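Local coordinates for porin (Rhodobacter capsulatus, PDB 2POR), which forms trimeric outer-membrane channels through which small hydrophilic solutes of up to about 0.6 kDa diffuse passively, at residues I70-A75 / P117-T122; Y104-E109 / A147-V152; L165-I170 / E182-A187; D203-R208 / A226-A231. All coordinates share one frame; numbering follows the deposited sequence. Where two conformers were deposited one is given.

Following the chain from its N terminus, contact 1 comes first: it joins two neighbouring barrel strands, 68-73 and 118-125, and closes the long excursion between them that carries helix 78-83 and the calcium ligand Asp108. Contact 2 crosses contact 1, because residues 104-109 leave from within that excursion and meet strand 148-158, tying the loop to the barrel wall. Contacts 3 and 4 follow in series. Contact 3 closes a beta hairpin of strands 161-171 and 181-192, and contact 4 pairs strands 195-207 and 226-240 across a connection containing helix 208-214. Neighbouring strands link contact 2 to contact 3 and contact 3 to contact 4, so the wall strands of the last three form one continuous arc.

Contact 1: I70-A75 / P117-T122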
# COMPACT_ATOMS: atom_id res chain seq x y z
N ILE A 70 13.98 -9.30 -21.36
CA ILE A 70 12.53 -9.35 -21.52
C ILE A 70 11.95 -8.79 -20.24
O ILE A 70 12.24 -9.32 -19.16
CB ILE A 70 12.09 -10.81 -21.69
CG1 ILE A 70 12.69 -11.38 -22.97
CG2 ILE A 70 10.57 -10.87 -21.75
CD1 ILE A 70 12.60 -12.91 -22.99
N GLU A 71 11.11 -7.77 -20.28
CA GLU A 71 10.54 -7.13 -19.10
C GLU A 71 9.00 -7.14 -19.24
O GLU A 71 8.53 -6.85 -20.36
CB GLU A 71 11.10 -5.76 -19.10
CG GLU A 71 10.83 -4.97 -17.84
CD GLU A 71 11.49 -3.60 -17.84
OE1 GLU A 71 11.70 -3.07 -18.92
OE2 GLU A 71 11.81 -3.08 -16.76
N MET A 72 8.21 -7.44 -18.20
CA MET A 72 6.75 -7.47 -18.33
C MET A 72 6.20 -6.71 -17.16
O MET A 72 6.74 -6.84 -16.04
CB MET A 72 6.29 -8.89 -18.30
CG MET A 72 4.79 -9.04 -18.62
SD MET A 72 4.26 -10.75 -18.74
CE MET A 72 5.02 -11.17 -20.26
N GLY A 73 5.18 -5.86 -17.39
CA GLY A 73 4.49 -5.14 -16.32
C GLY A 73 4.20 -3.75 -16.84
O GLY A 73 3.86 -3.59 -18.01
N ASP A 74 4.46 -2.74 -16.04
CA ASP A 74 4.27 -1.39 -16.44
C ASP A 74 5.57 -0.92 -17.10
O ASP A 74 6.35 -0.17 -16.53
CB ASP A 74 3.88 -0.57 -15.18
CG ASP A 74 3.53 0.90 -15.41
OD1 ASP A 74 3.64 1.40 -16.54
OD2 ASP A 74 3.16 1.56 -14.43
N ALA A 75 5.80 -1.33 -18.34
CA ALA A 75 7.01 -1.05 -19.10
C ALA A 75 6.88 0.10 -20.07
O ALA A 75 5.76 0.48 -20.46
CB ALA A 75 7.41 -2.30 -19.90
N PRO A 117 -0.45 -6.51 -17.92
CA PRO A 117 0.90 -6.01 -18.14
C PRO A 117 1.23 -5.86 -19.62
O PRO A 117 0.60 -6.53 -20.46
CB PRO A 117 1.75 -7.05 -17.40
CG PRO A 117 1.00 -8.34 -17.65
CD PRO A 117 -0.45 -7.90 -17.48
N VAL A 118 2.21 -5.02 -20.00
CA VAL A 118 2.71 -4.98 -21.38
C VAL A 118 4.16 -5.54 -21.38
O VAL A 118 4.75 -5.78 -20.31
CB VAL A 118 2.67 -3.49 -21.97
CG1 VAL A 118 1.13 -3.17 -21.97
CG2 VAL A 118 3.38 -2.36 -21.20
N LEU A 119 4.75 -5.78 -22.54
CA LEU A 119 6.05 -6.42 -22.73
C LEU A 119 7.12 -5.52 -23.34
O LEU A 119 6.82 -4.77 -24.28
CB LEU A 119 5.80 -7.63 -23.59
CG LEU A 119 6.97 -8.52 -23.81
CD1 LEU A 119 7.13 -9.36 -22.58
CD2 LEU A 119 6.73 -9.40 -24.98
N LEU A 120 8.38 -5.50 -22.92
CA LEU A 120 9.40 -4.68 -23.57
C LEU A 120 10.60 -5.59 -23.73
O LEU A 120 10.98 -6.28 -22.78
CB LEU A 120 9.83 -3.51 -22.73
CG LEU A 120 11.03 -2.70 -23.18
CD1 LEU A 120 10.75 -2.09 -24.54
CD2 LEU A 120 11.31 -1.61 -22.14
N TYR A 121 11.16 -5.69 -24.91
CA TYR A 121 12.34 -6.49 -25.15
C TYR A 121 13.45 -5.52 -25.51
O TYR A 121 13.20 -4.64 -26.35
CB TYR A 121 12.09 -7.45 -26.31
CG TYR A 121 13.38 -8.07 -26.84
CD1 TYR A 121 14.06 -9.06 -26.13
CD2 TYR A 121 13.89 -7.57 -28.02
CE1 TYR A 121 15.25 -9.53 -26.62
CE2 TYR A 121 15.08 -8.03 -28.52
CZ TYR A 121 15.74 -9.01 -27.81
OH TYR A 121 16.95 -9.44 -28.34
N THR A 122 14.68 -5.61 -24.94
CA THR A 122 15.78 -4.75 -25.35
C THR A 122 17.01 -5.64 -25.54
O THR A 122 17.13 -6.74 -24.97
CB THR A 122 16.10 -3.69 -24.31
OG1 THR A 122 16.07 -4.37 -23.07
CG2 THR A 122 15.10 -2.55 -24.27
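Strands 68-73 and 118-125 are neighbours in the antiparallel porin barrel, and Glu71 with Leu120 and Gly73 with Val118 are their hydrogen-bonded pairs. Glu71 N donates to Leu120 O and Leu120 N to Glu71 O, each at 2.9 Å; Gly73 and Val118 exchange a second pair of bonds, Gly73 N to Val118 O being 3.0 Å. Between them Met72 CA brings its hydrogen toward Val118 O. On the face of Ile70, Met72, Leu119 and Tyr121, Leu119 CD1 is touched by Met72 CE at 3.6 Å and by Ile70 CG2 at 3.8 Å, the Met72 chain being bent at its last torsion (chi3 -72°). Pro117 CB packs on Met72 CG and sits 3.5 Å from Gly73 CA. Ile70 CG1 approaches the edge of the Tyr121 ring. On the other face Glu71 and Leu120 lie side by side with Glu71 OE1 3.6 Å from Leu120 CD2, while Glu71 OE2 is hydrogen-bonded to Thr60 OG1. Ala75 CB, beyond the strand end, rests on Leu120 CB. Met72, Pro117 and Leu119 also pack on Ser23 and Phe21 of a neighbouring subunit, which makes the apolar side of this strand pair part of the trimer interface.

Contact 2: Y104-E109 / A147-V152. With CA (calcium ion), chain B.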
# COMPACT_ATOMS: atom_id res chain seq x y z
N TYR A 104 5.29 9.98 -26.76
CA TYR A 104 5.28 8.69 -27.40
C TYR A 104 3.84 8.20 -27.45
O TYR A 104 3.04 8.46 -26.55
CB TYR A 104 6.16 7.67 -26.63
CG TYR A 104 7.62 8.12 -26.62
CD1 TYR A 104 8.39 7.94 -27.74
CD2 TYR A 104 8.18 8.70 -25.48
CE1 TYR A 104 9.72 8.35 -27.72
CE2 TYR A 104 9.51 9.10 -25.47
CZ TYR A 104 10.26 8.91 -26.60
OH TYR A 104 11.56 9.32 -26.67
N LEU A 105 3.54 7.48 -28.52
CA LEU A 105 2.22 6.93 -28.73
C LEU A 105 1.94 5.71 -27.87
O LEU A 105 0.79 5.53 -27.46
CB LEU A 105 2.04 6.58 -30.26
CG LEU A 105 0.67 6.04 -30.80
CD1 LEU A 105 -0.38 7.14 -30.67
CD2 LEU A 105 0.79 5.61 -32.24
N THR A 106 2.90 4.80 -27.57
CA THR A 106 2.59 3.55 -26.88
C THR A 106 3.39 3.39 -25.57
O THR A 106 4.27 4.22 -25.31
CB THR A 106 2.82 2.30 -27.84
OG1 THR A 106 4.24 2.12 -27.98
CG2 THR A 106 2.12 2.46 -29.23
N GLY A 107 3.07 2.34 -24.78
CA GLY A 107 3.77 1.98 -23.55
C GLY A 107 3.53 3.05 -22.54
O GLY A 107 2.72 3.96 -22.75
N ASP A 108 4.19 2.89 -21.41
CA ASP A 108 4.12 3.86 -20.32
C ASP A 108 2.67 4.24 -19.97
O ASP A 108 2.25 5.41 -20.00
CB ASP A 108 4.88 5.12 -20.69
CG ASP A 108 5.21 6.01 -19.51
OD1 ASP A 108 5.12 5.57 -18.36
OD2 ASP A 108 5.63 7.16 -19.71
N GLU A 109 1.94 3.15 -19.71
CA GLU A 109 0.56 3.17 -19.21
C GLU A 109 -0.49 3.56 -20.26
O GLU A 109 -1.62 3.88 -19.87
CB GLU A 109 0.42 4.14 -18.03
CG GLU A 109 1.31 3.79 -16.85
CD GLU A 109 1.12 4.77 -15.72
OE1 GLU A 109 1.54 5.91 -15.87
OE2 GLU A 109 0.53 4.37 -14.71
N ALA A 147 -7.69 -2.54 -27.83
CA ALA A 147 -6.74 -1.94 -28.78
C ALA A 147 -5.39 -2.65 -28.53
O ALA A 147 -5.17 -3.14 -27.40
CB ALA A 147 -6.54 -0.46 -28.48
N GLN A 148 -4.51 -2.77 -29.49
CA GLN A 148 -3.26 -3.45 -29.22
C GLN A 148 -2.14 -2.54 -29.63
O GLN A 148 -2.22 -2.03 -30.75
CB GLN A 148 -3.24 -4.68 -29.99
CG GLN A 148 -1.94 -5.39 -29.72
CD GLN A 148 -1.94 -6.77 -30.29
OE1 GLN A 148 -1.28 -7.67 -29.77
NE2 GLN A 148 -2.71 -7.09 -31.33
N GLU A 149 -1.11 -2.30 -28.81
CA GLU A 149 -0.05 -1.40 -29.20
C GLU A 149 1.19 -2.21 -29.52
O GLU A 149 1.27 -3.37 -29.08
CB GLU A 149 0.28 -0.42 -28.10
CG GLU A 149 0.66 -1.10 -26.77
CD GLU A 149 0.88 -0.18 -25.60
OE1 GLU A 149 0.66 1.03 -25.72
OE2 GLU A 149 1.26 -0.69 -24.54
N MET A 150 2.08 -1.61 -30.30
CA MET A 150 3.35 -2.25 -30.68
C MET A 150 4.32 -1.18 -31.09
O MET A 150 3.91 -0.15 -31.63
CB MET A 150 3.29 -3.12 -31.91
CG MET A 150 2.51 -4.38 -31.77
SD MET A 150 1.75 -4.74 -33.37
CE MET A 150 1.25 -6.39 -32.94
N ALA A 151 5.62 -1.38 -30.91
CA ALA A 151 6.60 -0.41 -31.36
C ALA A 151 7.93 -1.15 -31.52
O ALA A 151 8.13 -2.27 -30.99
CB ALA A 151 6.80 0.69 -30.34
N VAL A 152 8.77 -0.57 -32.36
CA VAL A 152 10.10 -1.10 -32.61
C VAL A 152 10.99 0.15 -32.68
O VAL A 152 10.54 1.23 -33.11
CB VAL A 152 10.15 -1.98 -33.96
CG1 VAL A 152 9.24 -3.19 -33.84
CG2 VAL A 152 9.74 -1.14 -35.16
CA CA B . 6.50 8.63 -21.16
O HOH W 1 7.64 9.89 -19.57
O HOH W 2 7.48 10.21 -22.49
O HOH W 3 4.78 8.45 -22.86
O HOH W 4 4.99 10.33 -20.48
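Thr106 and Gly107 meet Glu149 where the long loop between strands 68-73 and 118-125 folds into the barrel, as the pore-constricting loop of porins does, and reaches the wall strand 148-158. The side chains of Thr106 and Glu149 run alongside each other, pointing opposite ways: Thr106 CG2 lies 3.6 Å from Glu149 CB, and Thr106 CB only 3.3 Å from Glu149 OE1. Thr106 OG1 stands between the backbone N and the carbonyl carbon (chi1 73°), with Ala151 CB 3.8 Å from it, and is hydrogen-bonded to Glu168 on the next strand. Next, Gly107 N donates to Glu149 OE1 at 2.9 Å, with a nearly straight N-H...O angle of 167°, from above the carboxylate plane. Beyond CG the Glu149 chain is extended (chi2 -175°), setting CD out from the wall, and the carboxylate meets the loop backbone. A positive phi at Gly107 suits a residue without a side chain and turns the chain on to Asp108, whose N bonds the carbonyl of Ala75 and whose carboxylate, together with Glu80 and four waters, holds a calcium ion. Asp108 binds it through one oxygen, OD2, 2.2 Å from the metal.

Contact 3: L165-I170 / E182-A187; sequences LGYEKI and EQLELA
Glu182 accepts a hydrogen bond from Tyr167, whose OH lies 3.1 Å from Glu182 OE1, above the carboxylate plane, with ring and carboxylate planes perpendicular. From Tyr167 CG, anti to the backbone N (chi1 175°), the ring runs on until its hydroxyl meets Glu182. A phenylalanine in place of the tyrosine would probably keep the packing of the ring but leave Glu182 OE1 without its hydroxyl donor. Gln183 pairs with Glu168, Gln183 O receiving Glu168 N at 2.9 Å, and Gln183 NE2 donates at 2.9 Å to Glu185 OE2, on its anti lone pair. Leu184 CD1 lies 4.3 Å from Tyr167 CD1. Glu185 exchanges backbone bonds with Gly166, where the lack of a side chain lets Glu185 OE1 lie close. The side chains of Glu185 and Glu168 cross at about a right angle, their carboxylate planes 60° apart, with Glu168 OE2 2.5 Å from Glu185 OE2, probably sharing a proton. Leu105 N also bonds Glu168 OE2, and Ser79 OG bonds Glu185 OE1. Leu186 CD2 packs on Leu165 CB at 4.0 Å. Leucines and Tyr167 outside, giving way to Lys169 and Glu182 toward the strand end, with linked polar groups inside, are characteristic of a porin barrel hairpin.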
# COMPACT_ATOMS: atom_id res chain seq x y z
N LEU A 165 15.73 5.72 -34.53
CA LEU A 165 14.38 5.85 -35.03
C LEU A 165 13.50 4.80 -34.44
O LEU A 165 13.93 3.74 -34.00
CB LEU A 165 14.33 5.75 -36.55
CG LEU A 165 14.71 4.59 -37.42
CD1 LEU A 165 13.48 4.11 -38.19
CD2 LEU A 165 15.78 5.04 -38.43
N GLY A 166 12.23 5.15 -34.38
CA GLY A 166 11.25 4.29 -33.79
C GLY A 166 9.96 4.39 -34.57
O GLY A 166 9.73 5.37 -35.29
N TYR A 167 9.18 3.36 -34.46
CA TYR A 167 7.93 3.30 -35.11
C TYR A 167 7.04 2.63 -34.12
O TYR A 167 7.25 1.51 -33.65
CB TYR A 167 8.11 2.50 -36.34
CG TYR A 167 6.78 2.33 -36.99
CD1 TYR A 167 6.16 3.38 -37.64
CD2 TYR A 167 6.18 1.10 -36.84
CE1 TYR A 167 4.90 3.17 -38.17
CE2 TYR A 167 4.92 0.89 -37.36
CZ TYR A 167 4.30 1.93 -38.01
OH TYR A 167 3.03 1.70 -38.51
N GLU A 168 5.93 3.30 -33.94
CA GLU A 168 4.91 2.89 -33.00
C GLU A 168 3.52 2.82 -33.62
O GLU A 168 3.17 3.67 -34.46
CB GLU A 168 4.85 3.88 -31.88
CG GLU A 168 6.14 4.33 -31.20
CD GLU A 168 5.83 5.12 -29.95
OE1 GLU A 168 5.51 4.52 -28.93
OE2 GLU A 168 5.91 6.33 -29.97
N LYS A 169 2.70 1.87 -33.22
CA LYS A 169 1.33 1.84 -33.69
C LYS A 169 0.32 1.27 -32.70
O LYS A 169 0.67 0.50 -31.79
CB LYS A 169 1.28 1.06 -34.98
CG LYS A 169 1.68 -0.35 -34.80
CD LYS A 169 1.30 -0.94 -36.10
CE LYS A 169 0.69 -2.28 -35.75
NZ LYS A 169 -0.07 -2.77 -36.89
N ILE A 170 -0.95 1.72 -32.80
CA ILE A 170 -2.06 1.19 -31.99
C ILE A 170 -3.14 0.71 -32.98
O ILE A 170 -3.58 1.46 -33.85
CB ILE A 170 -2.68 2.26 -31.01
CG1 ILE A 170 -1.64 2.87 -30.05
CG2 ILE A 170 -3.80 1.56 -30.23
CD1 ILE A 170 -2.19 3.94 -29.11
N GLU A 182 -0.57 5.64 -35.73
CA GLU A 182 0.82 5.26 -35.88
C GLU A 182 1.65 6.50 -35.76
O GLU A 182 1.12 7.62 -35.89
CB GLU A 182 1.11 4.63 -37.21
CG GLU A 182 0.81 5.52 -38.38
CD GLU A 182 1.40 5.02 -39.69
OE1 GLU A 182 1.28 3.84 -40.02
OE2 GLU A 182 2.01 5.86 -40.37
N GLN A 183 2.94 6.35 -35.43
CA GLN A 183 3.84 7.49 -35.29
C GLN A 183 5.24 6.97 -35.58
O GLN A 183 5.58 5.86 -35.17
CB GLN A 183 3.75 8.03 -33.88
CG GLN A 183 4.53 9.28 -33.63
CD GLN A 183 4.21 9.79 -32.25
OE1 GLN A 183 3.14 10.32 -32.07
NE2 GLN A 183 5.00 9.74 -31.20
N LEU A 184 6.00 7.75 -36.33
CA LEU A 184 7.38 7.45 -36.65
C LEU A 184 8.21 8.50 -35.95
O LEU A 184 7.82 9.66 -35.97
CB LEU A 184 7.63 7.57 -38.13
CG LEU A 184 9.10 7.39 -38.57
CD1 LEU A 184 9.48 5.90 -38.74
CD2 LEU A 184 9.29 8.15 -39.86
N GLU A 185 9.33 8.16 -35.31
CA GLU A 185 10.17 9.14 -34.62
C GLU A 185 11.63 9.06 -35.10
O GLU A 185 12.11 7.95 -35.42
CB GLU A 185 10.25 8.90 -33.11
CG GLU A 185 9.00 9.02 -32.25
CD GLU A 185 8.29 7.73 -31.89
OE1 GLU A 185 8.86 6.65 -31.90
OE2 GLU A 185 7.12 7.81 -31.58
N LEU A 186 12.30 10.20 -35.12
CA LEU A 186 13.75 10.31 -35.34
C LEU A 186 14.19 11.04 -34.11
O LEU A 186 13.56 12.04 -33.71
CB LEU A 186 14.17 11.18 -36.51
CG LEU A 186 13.62 10.73 -37.82
CD1 LEU A 186 13.88 11.82 -38.84
CD2 LEU A 186 14.19 9.38 -38.17
N ALA A 187 15.25 10.57 -33.47
CA ALA A 187 15.73 11.23 -32.28
C ALA A 187 17.25 11.32 -32.39
O ALA A 187 17.88 10.49 -33.04
CB ALA A 187 15.34 10.39 -31.07

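Contact 4: D203-R208 / A226-A231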
# COMPACT_ATOMS: atom_id res chain seq x y z
N ASP A 203 6.00 12.10 -36.54
CA ASP A 203 5.01 12.35 -37.55
C ASP A 203 4.09 11.15 -37.62
O ASP A 203 4.57 10.00 -37.55
CB ASP A 203 5.78 12.58 -38.86
CG ASP A 203 4.89 12.96 -40.01
OD1 ASP A 203 4.52 14.12 -40.14
OD2 ASP A 203 4.55 12.06 -40.77
N GLY A 204 2.77 11.32 -37.77
CA GLY A 204 1.92 10.15 -37.94
C GLY A 204 0.45 10.53 -38.02
O GLY A 204 0.11 11.62 -38.52
N GLU A 205 -0.40 9.66 -37.49
CA GLU A 205 -1.81 10.00 -37.45
C GLU A 205 -2.44 9.43 -36.21
O GLU A 205 -2.03 8.39 -35.70
CB GLU A 205 -2.55 9.48 -38.67
CG GLU A 205 -2.58 7.99 -38.84
CD GLU A 205 -3.17 7.53 -40.17
OE1 GLU A 205 -2.88 8.15 -41.19
OE2 GLU A 205 -3.89 6.52 -40.15
N LEU A 206 -3.43 10.18 -35.74
CA LEU A 206 -4.12 9.91 -34.50
C LEU A 206 -5.62 9.77 -34.74
O LEU A 206 -6.12 10.28 -35.74
CB LEU A 206 -3.91 11.06 -33.54
CG LEU A 206 -2.50 11.35 -33.05
CD1 LEU A 206 -2.55 12.54 -32.10
CD2 LEU A 206 -1.93 10.10 -32.38
N ASP A 207 -6.35 9.09 -33.86
CA ASP A 207 -7.79 9.04 -33.90
C ASP A 207 -8.25 10.48 -33.64
O ASP A 207 -7.71 11.18 -32.77
CB ASP A 207 -8.31 8.14 -32.81
CG ASP A 207 -9.82 8.25 -32.64
OD1 ASP A 207 -10.54 7.76 -33.51
OD2 ASP A 207 -10.26 8.83 -31.64
N ARG A 208 -9.28 10.91 -34.38
CA ARG A 208 -9.84 12.26 -34.25
C ARG A 208 -10.23 12.62 -32.85
O ARG A 208 -9.80 13.66 -32.34
CB ARG A 208 -11.10 12.43 -35.13
CG ARG A 208 -11.78 13.82 -35.04
CD ARG A 208 -13.20 13.75 -35.62
NE ARG A 208 -14.07 12.93 -34.78
CZ ARG A 208 -14.74 11.90 -35.29
NH1 ARG A 208 -14.68 11.57 -36.58
NH2 ARG A 208 -15.46 11.16 -34.47
N ALA A 226 -9.14 9.44 -38.89
CA ALA A 226 -7.78 9.73 -38.42
C ALA A 226 -7.36 11.15 -38.80
O ALA A 226 -7.80 11.63 -39.85
CB ALA A 226 -6.83 8.76 -39.03
N VAL A 227 -6.58 11.91 -38.00
CA VAL A 227 -6.04 13.24 -38.33
C VAL A 227 -4.51 13.14 -38.40
O VAL A 227 -3.93 12.34 -37.66
CB VAL A 227 -6.39 14.32 -37.29
CG1 VAL A 227 -7.82 14.70 -37.58
CG2 VAL A 227 -6.22 13.85 -35.84
N ASP A 228 -3.79 13.88 -39.23
CA ASP A 228 -2.33 13.79 -39.29
C ASP A 228 -1.74 14.65 -38.24
O ASP A 228 -2.32 15.68 -37.91
CB ASP A 228 -1.77 14.27 -40.64
CG ASP A 228 -2.27 13.38 -41.79
OD1 ASP A 228 -2.15 12.15 -41.70
OD2 ASP A 228 -2.81 13.92 -42.75
N HIS A 229 -0.58 14.30 -37.70
CA HIS A 229 0.03 15.15 -36.67
C HIS A 229 1.54 15.13 -36.83
O HIS A 229 2.11 14.23 -37.47
CB HIS A 229 -0.30 14.67 -35.23
CG HIS A 229 0.27 13.27 -34.87
ND1 HIS A 229 0.05 12.08 -35.43
CD2 HIS A 229 1.17 13.04 -33.82
CE1 HIS A 229 0.74 11.16 -34.78
NE2 HIS A 229 1.40 11.76 -33.83
N LYS A 230 2.13 16.15 -36.24
CA LYS A 230 3.55 16.16 -36.12
C LYS A 230 3.90 16.75 -34.78
O LYS A 230 3.11 17.47 -34.19
CB LYS A 230 4.14 16.94 -37.24
CG LYS A 230 4.08 18.43 -37.27
CD LYS A 230 4.51 18.78 -38.72
CE LYS A 230 3.55 18.16 -39.77
NZ LYS A 230 4.07 18.09 -41.13
N ALA A 231 5.06 16.37 -34.26
CA ALA A 231 5.54 16.85 -32.98
C ALA A 231 7.07 16.93 -33.11
O ALA A 231 7.69 16.12 -33.82
CB ALA A 231 5.17 15.85 -31.90
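Gly204 and His229 exchange paired backbone hydrogen bonds, as do Leu206 and Val227; His229 N to Gly204 O measures 2.9 Å and Val227 N to Leu206 O 2.8 Å. Between these pairs, Glu205 CA and Asp228 CA direct their hydrogens at Val227 O and Gly204 O respectively.

Ring contacts centre on His229. Its CG lies between the backbone N and the carbonyl carbon (chi1 64°), and the imidazole packs against the Gly204-Glu205 backbone. Leu206 CG covers one face, 3.7 Å from the ring centroid and 15° off the ring normal, a CH-pi contact; Gly204 N lies over the opposite face, and Glu205 N stands at the ring edge, 3.2 Å from His229 ND1 at a poor angle for bonding. Because Gly204 has no side chain to press on His229 CE1, the ring can lie close against the backbone. His229 NE2 is hydrogen-bonded to Gln183 OE1 on strand 181-192, which would help to hold the ring's rotation. An alanine here would probably leave Gln183 OE1 without this donor and strip Leu206 of the face it packs on.

Both strands belong to the porin barrel wall, and the side of Leu206, Val227 and His229 is the inner one, where Leu206 also meets Leu105 of the loop folded into the channel.

Charges occupy the other face. Asp203 OD1 lies 4.1 Å from Lys230 NZ, too far for a salt bridge, and Glu205 OE1 lies 4.1 Å from Asp228 OD1, a like-charge approach. Where strand 195-207 ends, Asp207 becomes the N-cap of helix 208-214, its OD2 accepting from Phe210 N.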